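Local atomic coordinates of aldehyde dehydrogenase (Listeria monocytogenes, PDB entry 3K9D), a protein that probably acts as an oxidoreductase on aldehyde or oxo groups, with NAD or NADP as electron acceptor. Residues G110-L115 with V194-G199; K190-I195 with S210-I215; S138-P143 with A171-T176; I126-I131 with A417-C422. One frame throughout, in Å; residues are numbered along the deposited sequence.

Contact 1: residues G110-L115 with V194-G199; sequences GVVAGL and VILATG
Ala113 and Ile195 lie at the middle of a parallel pairing, the axes of strands 111-115 and 194-197 coming within 4.7 Å of each other at an angle of 18°. Both polar groups of Ala113 are used: its N donates to Val194 O (2.9 Å), and its O takes a short, nearly axial bond from Leu196 N (2.7 Å). Leu196 O then accepts from Leu115 N in a nearly straight bond (2.9 Å). Side chains leave the sheet on alternating faces. On one, Val112 and Val194 lie side by side and point the same way. Val194 CG1, set between its own N and carbonyl carbon (chi1 78°), meets both Val112 CG1 and CG2, and Leu196 CD1 closes on Val112 CG1 from further along the strand (3.9 Å). On the other face Leu115 has the largest share of the contact, with CG against Ile195 CG2 (4.1 Å) and CD1 resting on Ala197 CA (3.9 Å); helices 180-188 and 201-207 cover this side. Beyond the last bond Thr198 turns its OG1 to Lys128 and Thr419. The peptide groups thus supply the directional bonds of the joint, while aliphatic side chains pack on both of its faces.

Contact 2: residues K190-I195 with S210-I215; sequences KDTAVI and SGTPAI
Ile195 and Ala214 form the parallel bridge of a beta-alpha-beta unit, in which strand 192-197 runs through helix 201-207 to the short strand 214-216. Two backbone bonds hold it. Ile195 N donates to Pro213 O in the carbonyl plane, though the bond is bent (2.9 Å, 141° at the hydrogen), and Ile215 N returns a straighter one to Ile195 O (2.8 Å). Pro213 O also lies 3.3 Å from Val194 CA, a CA-H...O contact that gives this carbonyl a second partner. Ahead of the strand, Ser210 makes an ST turn: its OG, brought between its own N and carbonyl carbon (chi1 66°), accepts from Thr212 N and is also bonded to Ala207 O of helix 201-207, so two bonds grip the hydroxyl. Ile195 CD1 comes up against the same oxygen at 3.3 Å and also touches Thr212 CB, the two side chains crossing at about a right angle. Thr212 divides its branches. Its methyl CG2 lies 3.4 Å from Thr192 O and meets Thr192 CG2, while OG1 is bonded to Met187 O and accepts a hydrogen bond from a water (2.8 Å). That water lies too close to Thr192 O for a bridge between the segments to be trusted. The Pro213 ring rests against Ala193 O through CG (3.6 Å). Around this part of the sheet, strand 102-116 flanks strand 192-197, Met187 of helix 180-188 covers Ile195 and Ser210, and the second subunit packs on Ala193 and Pro213 and shares backbone hydrogen bonds with Gly211.

Contact 3: residues S138-P143 with A171-T176; sequences SIVFSP and AISCMT
Four backbone hydrogen bonds join Ile139 and Phe141 to the segment 171-176, each of the two residues using both its N and its O. Ile139 N takes Ala171 O (2.9 Å) and Ile139 O receives Ser173 N. Phe141 N bonds to Ser173 O (2.9 Å) from a position tilted 33° out of the carbonyl plane, and Phe141 O accepts from Met175 N. This is regular parallel pairing, the strand axes lying 19° apart. Among the apolar contacts, Phe141 is central on the face it shares with Ile139, Ile172 and Cys174. Its ring lies with Ile139 CG1 over one face, offset toward the rim, and with Ile172 CG2 at the edge, near the ring plane. Cys174 SG, anti to its backbone N (chi1 -171°), reaches between Phe141 CB (3.9 Å) and Pro143 CG (3.8 Å). Pro143 then crosses Met175 at about a right angle, CD against CB. Heteroatoms serve mainly as packing partners: Ser173 OG, on the other face, fits equally against both methyls of Val140 (3.5 Å from CG1 and from CG2), and the thioether sulphur Met175 SD lies 3.8 Å from Ser142 OG, a hydroxyl bonded to Thr183. Pro143 CG presses on Met175 O (3.3 Å), a buried carbonyl that has no polar partner in the model. Helix 148-164 links the two strands and covers Phe141, Pro143 and Ile172, making a beta-alpha-beta crossover of the Rossmann-like kind found in the cofactor domains of aldehyde dehydrogenases.

Contact 4: residues I126-I131 with A417-C422; sequences IYKTLI and ALTLGC
Tyr127 packs its ring on the chain at Ala417-Thr419 in a buried helix-to-loop contact, which joins helix 121-134 to the long loop between helix 403-407 and strand 440-447. The peptide linking Ala417 and Leu418 lies over one face of the ring, with Leu418 N 3.4 Å above the plane and displaced toward the rim. Side chains fill in around it. Leu418 CB sits against CD2 of the Tyr127 ring (3.8 Å), the two side chains sliding past each other in opposite directions, and Ala417 CB touches Tyr127 OH (3.5 Å). The rotation that puts CG of Tyr127 there is some way short of anti to the backbone N (chi1 145°). At the far end of the ring the hydroxyl is bonded to Ile434 O; Thr419 N adds only a weak, bent bond to the same oxygen (3.4 Å). Thr419 OG1 lies at the ring edge, in its plane, and is also 3.4 Å from Lys128 CE. Lys128, extended beyond CG, crosses Thr419 at about a right angle, but its ammonium goes to Thr198 OG1, a hydroxyl that Thr419 OG1 also meets. The three polar side chains of Lys128, Thr198 and Thr419 thus converge where helix, strand end and loop come together. Further along the loop, Gly421 O takes a bond from Arg396 of strand 396-399 in the second, parallel sheet. Tyrosine face on peptide, with a small polar cluster beside it, marks a junction between the Rossmann-like part of this aldehyde dehydrogenase fold and the loop that returns from helix 403-407 to strand 440-447.

Overall arrangement
All four contacts are buried, contact 4 lying nearest the centre of the chain and contact 2 alone meeting the second subunit. Contacts 1, 2 and 3 belong to one sheet. Contacts 1 and 2 share strand 192-197 through Val194 and Ile195, while contact 3 adjoins contact 1 on its other side, Val112 O and Gly114 O receiving Val140 N and Ser142 N. Their common chemistry is parallel backbone bonding flanked by apolar side chains, with an ST turn added at contact 2. Contact 4 differs: ring-on-peptide packing replaces strand pairing, and the firmer polar bonds run to Thr198 and Ile434 outside its segments. It meets contact 1 through Thr198 and contact 3 where Thr129 touches Phe141.

Contact 1: residues G110-L115 with V194-G199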
loop_
_atom_site.group_PDB
_atom_site.type_symbol
_atom_site.label_atom_id
_atom_site.label_comp_id
_atom_site.label_asym_id
_atom_site.label_seq_id
_atom_site.Cartn_x
_atom_site.Cartn_y
_atom_site.Cartn_z
ATOM N N GLY A 110 11.760 3.075 6.737
ATOM C CA GLY A 110 12.988 2.348 7.013
ATOM C C GLY A 110 13.938 2.276 5.838
ATOM O O GLY A 110 14.313 3.305 5.277
ATOM N N VAL A 111 14.373 1.073 5.476
ATOM C CA VAL A 111 15.296 0.927 4.336
ATOM C C VAL A 111 14.493 0.586 3.076
ATOM O O VAL A 111 13.848 -0.466 3.009
ATOM C CB VAL A 111 16.356 -0.177 4.568
ATOM C CG1 VAL A 111 17.295 -0.292 3.365
ATOM C CG2 VAL A 111 17.136 0.079 5.831
ATOM N N VAL A 112 14.528 1.498 2.106
ATOM C CA VAL A 112 13.827 1.363 0.833
ATOM C C VAL A 112 14.683 0.543 -0.143
ATOM O O VAL A 112 15.907 0.708 -0.201
ATOM C CB VAL A 112 13.504 2.774 0.222
ATOM C CG1 VAL A 112 12.714 2.672 -1.070
ATOM C CG2 VAL A 112 12.711 3.625 1.214
ATOM N N ALA A 113 14.041 -0.359 -0.878
ATOM C CA ALA A 113 14.686 -1.051 -1.985
ATOM C C ALA A 113 14.209 -0.422 -3.286
ATOM O O ALA A 113 13.028 -0.507 -3.638
ATOM C CB ALA A 113 14.371 -2.519 -1.960
ATOM N N GLY A 114 15.130 0.244 -3.974
ATOM C CA GLY A 114 14.831 0.869 -5.258
ATOM C C GLY A 114 15.322 0.025 -6.420
ATOM O O GLY A 114 16.523 -0.175 -6.593
ATOM N N LEU A 115 14.388 -0.469 -7.220
ATOM C CA LEU A 115 14.729 -1.173 -8.451
ATOM C C LEU A 115 14.825 -0.140 -9.565
ATOM O O LEU A 115 13.859 0.587 -9.810
ATOM C CB LEU A 115 13.674 -2.242 -8.797
ATOM C CG LEU A 115 13.280 -3.254 -7.696
ATOM C CD1 LEU A 115 12.426 -4.386 -8.237
ATOM C CD2 LEU A 115 14.481 -3.824 -7.010
ATOM N N VAL A 194 10.327 -1.627 2.344
ATOM C CA VAL A 194 9.476 -1.373 1.192
ATOM C C VAL A 194 10.272 -1.584 -0.095
ATOM O O VAL A 194 11.496 -1.450 -0.109
ATOM C CB VAL A 194 8.816 0.049 1.252
ATOM C CG1 VAL A 194 9.811 1.140 0.855
ATOM C CG2 VAL A 194 7.523 0.122 0.402
ATOM N N ILE A 195 9.569 -1.953 -1.163
ATOM C CA ILE A 195 10.180 -2.045 -2.484
ATOM C C ILE A 195 9.529 -1.036 -3.415
ATOM O O ILE A 195 8.306 -1.052 -3.583
ATOM C CB ILE A 195 10.056 -3.475 -3.101
ATOM C CG1 ILE A 195 10.605 -4.523 -2.139
ATOM C CG2 ILE A 195 10.783 -3.553 -4.467
ATOM C CD1 ILE A 195 10.019 -5.881 -2.321
ATOM N N LEU A 196 10.349 -0.157 -4.004
ATOM C CA LEU A 196 9.941 0.608 -5.190
ATOM C C LEU A 196 10.322 -0.179 -6.437
ATOM O O LEU A 196 11.493 -0.255 -6.825
ATOM C CB LEU A 196 10.554 2.001 -5.219
ATOM C CG LEU A 196 10.151 2.935 -4.077
ATOM C CD1 LEU A 196 10.941 4.245 -4.106
ATOM C CD2 LEU A 196 8.673 3.192 -4.149
ATOM N N ALA A 197 9.310 -0.775 -7.042
ATOM C CA ALA A 197 9.498 -1.790 -8.061
ATOM C C ALA A 197 9.286 -1.179 -9.441
ATOM O O ALA A 197 8.199 -1.267 -10.003
ATOM C CB ALA A 197 8.528 -2.948 -7.822
ATOM N N THR A 198 10.330 -0.545 -9.966
ATOM C CA THR A 198 10.294 0.029 -11.314
ATOM C C THR A 198 11.004 -0.912 -12.300
ATOM O O THR A 198 12.221 -1.125 -12.222
ATOM C CB THR A 198 10.913 1.444 -11.348
ATOM O OG1 THR A 198 10.342 2.239 -10.301
ATOM C CG2 THR A 198 10.650 2.126 -12.690
ATOM N N GLY A 199 10.223 -1.500 -13.199
ATOM C CA GLY A 199 10.751 -2.416 -14.206
ATOM C C GLY A 199 9.668 -3.279 -14.823
ATOM O O GLY A 199 8.487 -2.950 -14.740
#

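Contact 2: residues K190-I195 with S210-I215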
loop_
_atom_site.group_PDB
_atom_site.type_symbol
_atom_site.label_atom_id
_atom_site.label_comp_id
_atom_site.label_asym_id
_atom_site.label_seq_id
_atom_site.Cartn_x
_atom_site.Cartn_y
_atom_site.Cartn_z
ATOM N N LYS A 190 14.421 -9.066 5.768
ATOM C CA LYS A 190 13.599 -8.606 6.885
ATOM C C LYS A 190 13.750 -7.099 7.173
ATOM O O LYS A 190 12.778 -6.415 7.521
ATOM C CB LYS A 190 13.965 -9.431 8.127
ATOM C CG LYS A 190 13.100 -9.191 9.347
ATOM C CD LYS A 190 13.864 -9.512 10.629
ATOM C CE LYS A 190 13.534 -8.508 11.728
ATOM N NZ LYS A 190 12.058 -8.343 11.924
ATOM N N ASP A 191 14.968 -6.589 7.001
ATOM C CA ASP A 191 15.280 -5.185 7.278
ATOM C C ASP A 191 14.928 -4.201 6.151
ATOM O O ASP A 191 14.871 -2.971 6.365
ATOM C CB ASP A 191 16.729 -5.069 7.757
ATOM C CG ASP A 191 16.934 -5.750 9.084
ATOM O OD1 ASP A 191 15.996 -5.686 9.904
ATOM O OD2 ASP A 191 18.008 -6.350 9.318
ATOM N N THR A 192 14.653 -4.760 4.969
ATOM C CA THR A 192 14.022 -4.029 3.868
ATOM C C THR A 192 12.550 -3.748 4.180
ATOM O O THR A 192 11.755 -4.678 4.356
ATOM C CB THR A 192 14.150 -4.822 2.550
ATOM O OG1 THR A 192 15.540 -5.078 2.295
ATOM C CG2 THR A 192 13.536 -4.049 1.373
ATOM N N ALA A 193 12.186 -2.464 4.226
ATOM C CA ALA A 193 10.847 -2.047 4.662
ATOM C C ALA A 193 9.826 -1.927 3.537
ATOM O O ALA A 193 8.605 -2.088 3.752
ATOM C CB ALA A 193 10.936 -0.744 5.402
ATOM N N VAL A 194 10.327 -1.627 2.344
ATOM C CA VAL A 194 9.476 -1.373 1.192
ATOM C C VAL A 194 10.272 -1.584 -0.095
ATOM O O VAL A 194 11.496 -1.450 -0.109
ATOM C CB VAL A 194 8.816 0.049 1.252
ATOM C CG1 VAL A 194 9.811 1.140 0.855
ATOM C CG2 VAL A 194 7.523 0.122 0.402
ATOM N N ILE A 195 9.569 -1.953 -1.163
ATOM C CA ILE A 195 10.180 -2.045 -2.484
ATOM C C ILE A 195 9.529 -1.036 -3.415
ATOM O O ILE A 195 8.306 -1.052 -3.583
ATOM C CB ILE A 195 10.056 -3.475 -3.101
ATOM C CG1 ILE A 195 10.605 -4.523 -2.139
ATOM C CG2 ILE A 195 10.783 -3.553 -4.467
ATOM C CD1 ILE A 195 10.019 -5.881 -2.321
ATOM N N SER A 210 7.556 -11.305 -2.597
ATOM C CA SER A 210 8.785 -11.262 -1.789
ATOM C C SER A 210 8.591 -11.418 -0.270
ATOM O O SER A 210 9.547 -11.747 0.458
ATOM C CB SER A 210 9.514 -9.945 -2.051
ATOM O OG SER A 210 8.754 -8.840 -1.582
ATOM N N GLY A 211 7.371 -11.163 0.207
ATOM C CA GLY A 211 7.111 -11.093 1.645
ATOM C C GLY A 211 7.281 -9.699 2.222
ATOM O O GLY A 211 6.970 -9.471 3.385
ATOM N N THR A 212 7.788 -8.775 1.403
ATOM C CA THR A 212 8.028 -7.373 1.781
ATOM C C THR A 212 7.000 -6.510 1.081
ATOM O O THR A 212 6.683 -6.784 -0.082
ATOM C CB THR A 212 9.456 -6.925 1.342
ATOM O OG1 THR A 212 10.431 -7.749 1.990
ATOM C CG2 THR A 212 9.751 -5.459 1.664
ATOM N N PRO A 213 6.457 -5.481 1.775
ATOM C CA PRO A 213 5.590 -4.488 1.118
ATOM C C PRO A 213 6.204 -3.924 -0.157
ATOM O O PRO A 213 7.356 -3.510 -0.154
ATOM C CB PRO A 213 5.468 -3.385 2.165
ATOM C CG PRO A 213 5.590 -4.108 3.468
ATOM C CD PRO A 213 6.573 -5.227 3.225
ATOM N N ALA A 214 5.431 -3.936 -1.235
ATOM C CA ALA A 214 5.891 -3.439 -2.526
ATOM C C ALA A 214 4.984 -2.364 -3.088
ATOM O O ALA A 214 3.797 -2.295 -2.793
ATOM C CB ALA A 214 6.010 -4.582 -3.525
ATOM N N ILE A 215 5.573 -1.499 -3.894
ATOM C CA ILE A 215 4.787 -0.650 -4.755
ATOM C C ILE A 215 5.305 -0.766 -6.177
ATOM O O ILE A 215 6.455 -0.436 -6.479
ATOM C CB ILE A 215 4.627 0.798 -4.211
ATOM C CG1 ILE A 215 4.400 1.785 -5.356
ATOM C CG2 ILE A 215 5.764 1.177 -3.263
ATOM C CD1 ILE A 215 4.423 3.176 -4.891
HETATM O O HOH W 1 10.924 -6.960 4.672
#

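Contact 3: residues S138-P143 with A171-T176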
loop_
_atom_site.group_PDB
_atom_site.type_symbol
_atom_site.label_atom_id
_atom_site.label_comp_id
_atom_site.label_asym_id
_atom_site.label_seq_id
_atom_site.Cartn_x
_atom_site.Cartn_y
_atom_site.Cartn_z
ATOM N N SER A 138 16.450 5.378 4.454
ATOM C CA SER A 138 17.641 5.068 3.674
ATOM C C SER A 138 17.181 4.382 2.400
ATOM O O SER A 138 16.006 4.018 2.290
ATOM C CB SER A 138 18.582 4.149 4.451
ATOM O OG SER A 138 19.259 4.863 5.480
ATOM N N ILE A 139 18.086 4.201 1.440
ATOM C CA ILE A 139 17.725 3.514 0.181
ATOM C C ILE A 139 18.906 2.692 -0.383
ATOM O O ILE A 139 20.041 3.161 -0.390
ATOM C CB ILE A 139 17.073 4.506 -0.865
ATOM C CG1 ILE A 139 16.490 3.753 -2.079
ATOM C CG2 ILE A 139 18.049 5.681 -1.259
ATOM C CD1 ILE A 139 15.465 4.535 -2.868
ATOM N N VAL A 140 18.641 1.449 -0.790
ATOM C CA VAL A 140 19.659 0.592 -1.420
ATOM C C VAL A 140 19.168 0.204 -2.811
ATOM O O VAL A 140 18.094 -0.380 -2.949
ATOM C CB VAL A 140 19.959 -0.711 -0.604
ATOM C CG1 VAL A 140 21.147 -1.449 -1.206
ATOM C CG2 VAL A 140 20.265 -0.407 0.865
ATOM N N PHE A 141 19.954 0.539 -3.832
ATOM C CA PHE A 141 19.559 0.328 -5.218
ATOM C C PHE A 141 19.975 -0.997 -5.818
ATOM O O PHE A 141 21.074 -1.496 -5.580
ATOM C CB PHE A 141 20.043 1.477 -6.126
ATOM C CG PHE A 141 19.386 2.802 -5.825
ATOM C CD1 PHE A 141 18.061 3.030 -6.177
ATOM C CD2 PHE A 141 20.078 3.799 -5.168
ATOM C CE1 PHE A 141 17.433 4.249 -5.897
ATOM C CE2 PHE A 141 19.465 5.014 -4.874
ATOM C CZ PHE A 141 18.136 5.236 -5.245
ATOM N N SER A 142 19.057 -1.529 -6.624
ATOM C CA SER A 142 19.314 -2.632 -7.526
ATOM C C SER A 142 19.415 -2.084 -8.956
ATOM O O SER A 142 18.405 -1.693 -9.549
ATOM C CB SER A 142 18.183 -3.662 -7.447
ATOM O OG SER A 142 18.462 -4.750 -8.289
ATOM N N PRO A 143 20.642 -2.041 -9.502
ATOM C CA PRO A 143 20.872 -1.543 -10.861
ATOM C C PRO A 143 20.582 -2.574 -11.938
ATOM O O PRO A 143 20.902 -3.753 -11.783
ATOM C CB PRO A 143 22.370 -1.176 -10.850
ATOM C CG PRO A 143 22.970 -2.097 -9.833
ATOM C CD PRO A 143 21.899 -2.427 -8.828
ATOM N N ALA A 171 23.532 5.450 3.991
ATOM C CA ALA A 171 22.120 5.789 3.786
ATOM C C ALA A 171 21.716 5.747 2.330
ATOM O O ALA A 171 20.548 5.548 2.021
ATOM C CB ALA A 171 21.807 7.149 4.364
ATOM N N ILE A 172 22.674 5.963 1.435
ATOM C CA ILE A 172 22.409 5.893 -0.015
ATOM C C ILE A 172 23.447 4.982 -0.648
ATOM O O ILE A 172 24.638 5.311 -0.676
ATOM C CB ILE A 172 22.455 7.303 -0.691
ATOM C CG1 ILE A 172 21.450 8.252 -0.020
ATOM C CG2 ILE A 172 22.225 7.181 -2.209
ATOM C CD1 ILE A 172 21.833 9.691 -0.100
ATOM N N SER A 173 23.007 3.828 -1.121
ATOM C CA SER A 173 23.933 2.829 -1.629
ATOM C C SER A 173 23.378 2.088 -2.837
ATOM O O SER A 173 22.218 2.259 -3.203
ATOM C CB SER A 173 24.349 1.852 -0.510
ATOM O OG SER A 173 23.230 1.126 -0.013
ATOM N N CYS A 174 24.213 1.249 -3.441
ATOM C CA CYS A 174 23.845 0.527 -4.642
ATOM C C CYS A 174 24.642 -0.759 -4.694
ATOM O O CYS A 174 25.841 -0.747 -4.388
ATOM C CB CYS A 174 24.186 1.389 -5.872
ATOM S SG CYS A 174 23.593 0.794 -7.478
ATOM N N MET A 175 23.975 -1.861 -5.055
ATOM C CA MET A 175 24.652 -3.115 -5.421
ATOM C C MET A 175 25.659 -2.852 -6.548
ATOM O O MET A 175 25.334 -2.189 -7.542
ATOM C CB MET A 175 23.639 -4.161 -5.904
ATOM C CG MET A 175 22.521 -4.510 -4.914
ATOM S SD MET A 175 21.169 -5.420 -5.664
ATOM C CE MET A 175 22.090 -6.762 -6.415
ATOM N N THR A 176 26.871 -3.375 -6.385
ATOM C CA THR A 176 27.943 -3.179 -7.355
ATOM C C THR A 176 28.073 -4.379 -8.286
ATOM O O THR A 176 28.702 -4.288 -9.349
ATOM C CB THR A 176 29.289 -2.902 -6.662
ATOM O OG1 THR A 176 29.659 -4.029 -5.855
ATOM C CG2 THR A 176 29.183 -1.659 -5.787
#

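Contact 4: residues I126-I131 with A417-C422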
loop_
_atom_site.group_PDB
_atom_site.type_symbol
_atom_site.label_atom_id
_atom_site.label_comp_id
_atom_site.label_asym_id
_atom_site.label_seq_id
_atom_site.Cartn_x
_atom_site.Cartn_y
_atom_site.Cartn_z
ATOM N N ILE A 126 18.126 9.588 -8.933
ATOM C CA ILE A 126 18.090 10.933 -8.339
ATOM C C ILE A 126 16.761 11.141 -7.638
ATOM O O ILE A 126 16.728 11.526 -6.478
ATOM C CB ILE A 126 18.358 12.048 -9.397
ATOM C CG1 ILE A 126 19.833 12.053 -9.787
ATOM C CG2 ILE A 126 17.972 13.426 -8.860
ATOM C CD1 ILE A 126 20.149 12.750 -11.143
ATOM N N TYR A 127 15.681 10.862 -8.361
ATOM C CA TYR A 127 14.313 11.056 -7.903
ATOM C C TYR A 127 13.953 10.195 -6.683
ATOM O O TYR A 127 13.417 10.720 -5.734
ATOM C CB TYR A 127 13.339 10.822 -9.073
ATOM C CG TYR A 127 12.024 10.182 -8.698
ATOM C CD1 TYR A 127 10.997 10.929 -8.111
ATOM C CD2 TYR A 127 11.796 8.822 -8.944
ATOM C CE1 TYR A 127 9.772 10.321 -7.753
ATOM C CE2 TYR A 127 10.582 8.214 -8.590
ATOM C CZ TYR A 127 9.581 8.967 -8.006
ATOM O OH TYR A 127 8.389 8.354 -7.667
ATOM N N LYS A 128 14.269 8.900 -6.726
ATOM C CA LYS A 128 13.966 7.966 -5.621
ATOM C C LYS A 128 14.732 8.324 -4.357
ATOM O O LYS A 128 14.190 8.227 -3.262
ATOM C CB LYS A 128 14.275 6.513 -6.000
ATOM C CG LYS A 128 13.342 5.919 -7.033
ATOM C CD LYS A 128 13.480 4.392 -7.111
ATOM C CE LYS A 128 12.342 3.803 -7.971
ATOM N NZ LYS A 128 12.550 2.395 -8.393
ATOM N N THR A 129 15.989 8.738 -4.531
ATOM C CA THR A 129 16.848 9.138 -3.432
ATOM C C THR A 129 16.220 10.330 -2.724
ATOM O O THR A 129 15.988 10.282 -1.517
ATOM C CB THR A 129 18.257 9.487 -3.919
ATOM O OG1 THR A 129 18.879 8.324 -4.461
ATOM C CG2 THR A 129 19.125 10.003 -2.759
ATOM N N LEU A 130 15.905 11.367 -3.498
ATOM C CA LEU A 130 15.307 12.597 -2.989
ATOM C C LEU A 130 14.043 12.362 -2.192
ATOM O O LEU A 130 13.893 12.913 -1.104
ATOM C CB LEU A 130 14.971 13.536 -4.145
ATOM C CG LEU A 130 16.097 14.363 -4.741
ATOM C CD1 LEU A 130 15.669 14.827 -6.099
ATOM C CD2 LEU A 130 16.439 15.526 -3.853
ATOM N N ILE A 131 13.136 11.548 -2.729
ATOM C CA ILE A 131 11.873 11.266 -2.031
ATOM C C ILE A 131 12.005 10.342 -0.789
ATOM O O ILE A 131 11.339 10.570 0.220
ATOM C CB ILE A 131 10.726 10.834 -3.013
ATOM C CG1 ILE A 131 11.024 9.490 -3.697
ATOM C CG2 ILE A 131 10.494 11.952 -4.058
ATOM C CD1 ILE A 131 9.843 8.874 -4.380
ATOM N N ALA A 417 7.131 12.628 -10.800
ATOM C CA ALA A 417 7.592 11.293 -10.439
ATOM C C ALA A 417 8.032 10.465 -11.629
ATOM O O ALA A 417 7.524 10.614 -12.747
ATOM C CB ALA A 417 6.503 10.531 -9.652
ATOM N N LEU A 418 8.957 9.551 -11.364
ATOM C CA LEU A 418 9.369 8.587 -12.361
ATOM C C LEU A 418 8.958 7.167 -11.973
ATOM O O LEU A 418 9.244 6.215 -12.698
ATOM C CB LEU A 418 10.873 8.720 -12.642
ATOM C CG LEU A 418 11.239 10.039 -13.344
ATOM C CD1 LEU A 418 12.709 10.358 -13.141
ATOM C CD2 LEU A 418 10.895 10.036 -14.819
ATOM N N THR A 419 8.272 7.047 -10.830
ATOM C CA THR A 419 7.556 5.815 -10.452
ATOM C C THR A 419 6.052 6.079 -10.478
ATOM O O THR A 419 5.499 6.768 -9.621
ATOM C CB THR A 419 8.053 5.231 -9.101
ATOM O OG1 THR A 419 9.410 4.817 -9.260
ATOM C CG2 THR A 419 7.221 4.007 -8.656
ATOM N N LEU A 420 5.416 5.535 -11.507
ATOM C CA LEU A 420 4.036 5.802 -11.806
ATOM C C LEU A 420 3.249 4.542 -11.459
ATOM O O LEU A 420 3.315 3.547 -12.181
ATOM C CB LEU A 420 3.899 6.182 -13.299
ATOM C CG LEU A 420 4.845 7.283 -13.833
ATOM C CD1 LEU A 420 4.541 7.657 -15.288
ATOM C CD2 LEU A 420 4.786 8.533 -12.994
ATOM N N GLY A 421 2.546 4.564 -10.328
ATOM C CA GLY A 421 1.814 3.378 -9.883
ATOM C C GLY A 421 0.644 3.083 -10.801
ATOM O O GLY A 421 0.027 4.013 -11.321
ATOM N N CYS A 422 0.363 1.795 -11.023
ATOM C CA CYS A 422 -0.770 1.388 -11.853
ATOM C C CYS A 422 -2.020 1.043 -11.038
ATOM O O CYS A 422 -3.092 0.781 -11.609
ATOM C CB CYS A 422 -0.399 0.238 -12.798
ATOM S SG CYS A 422 0.323 -1.232 -12.034
#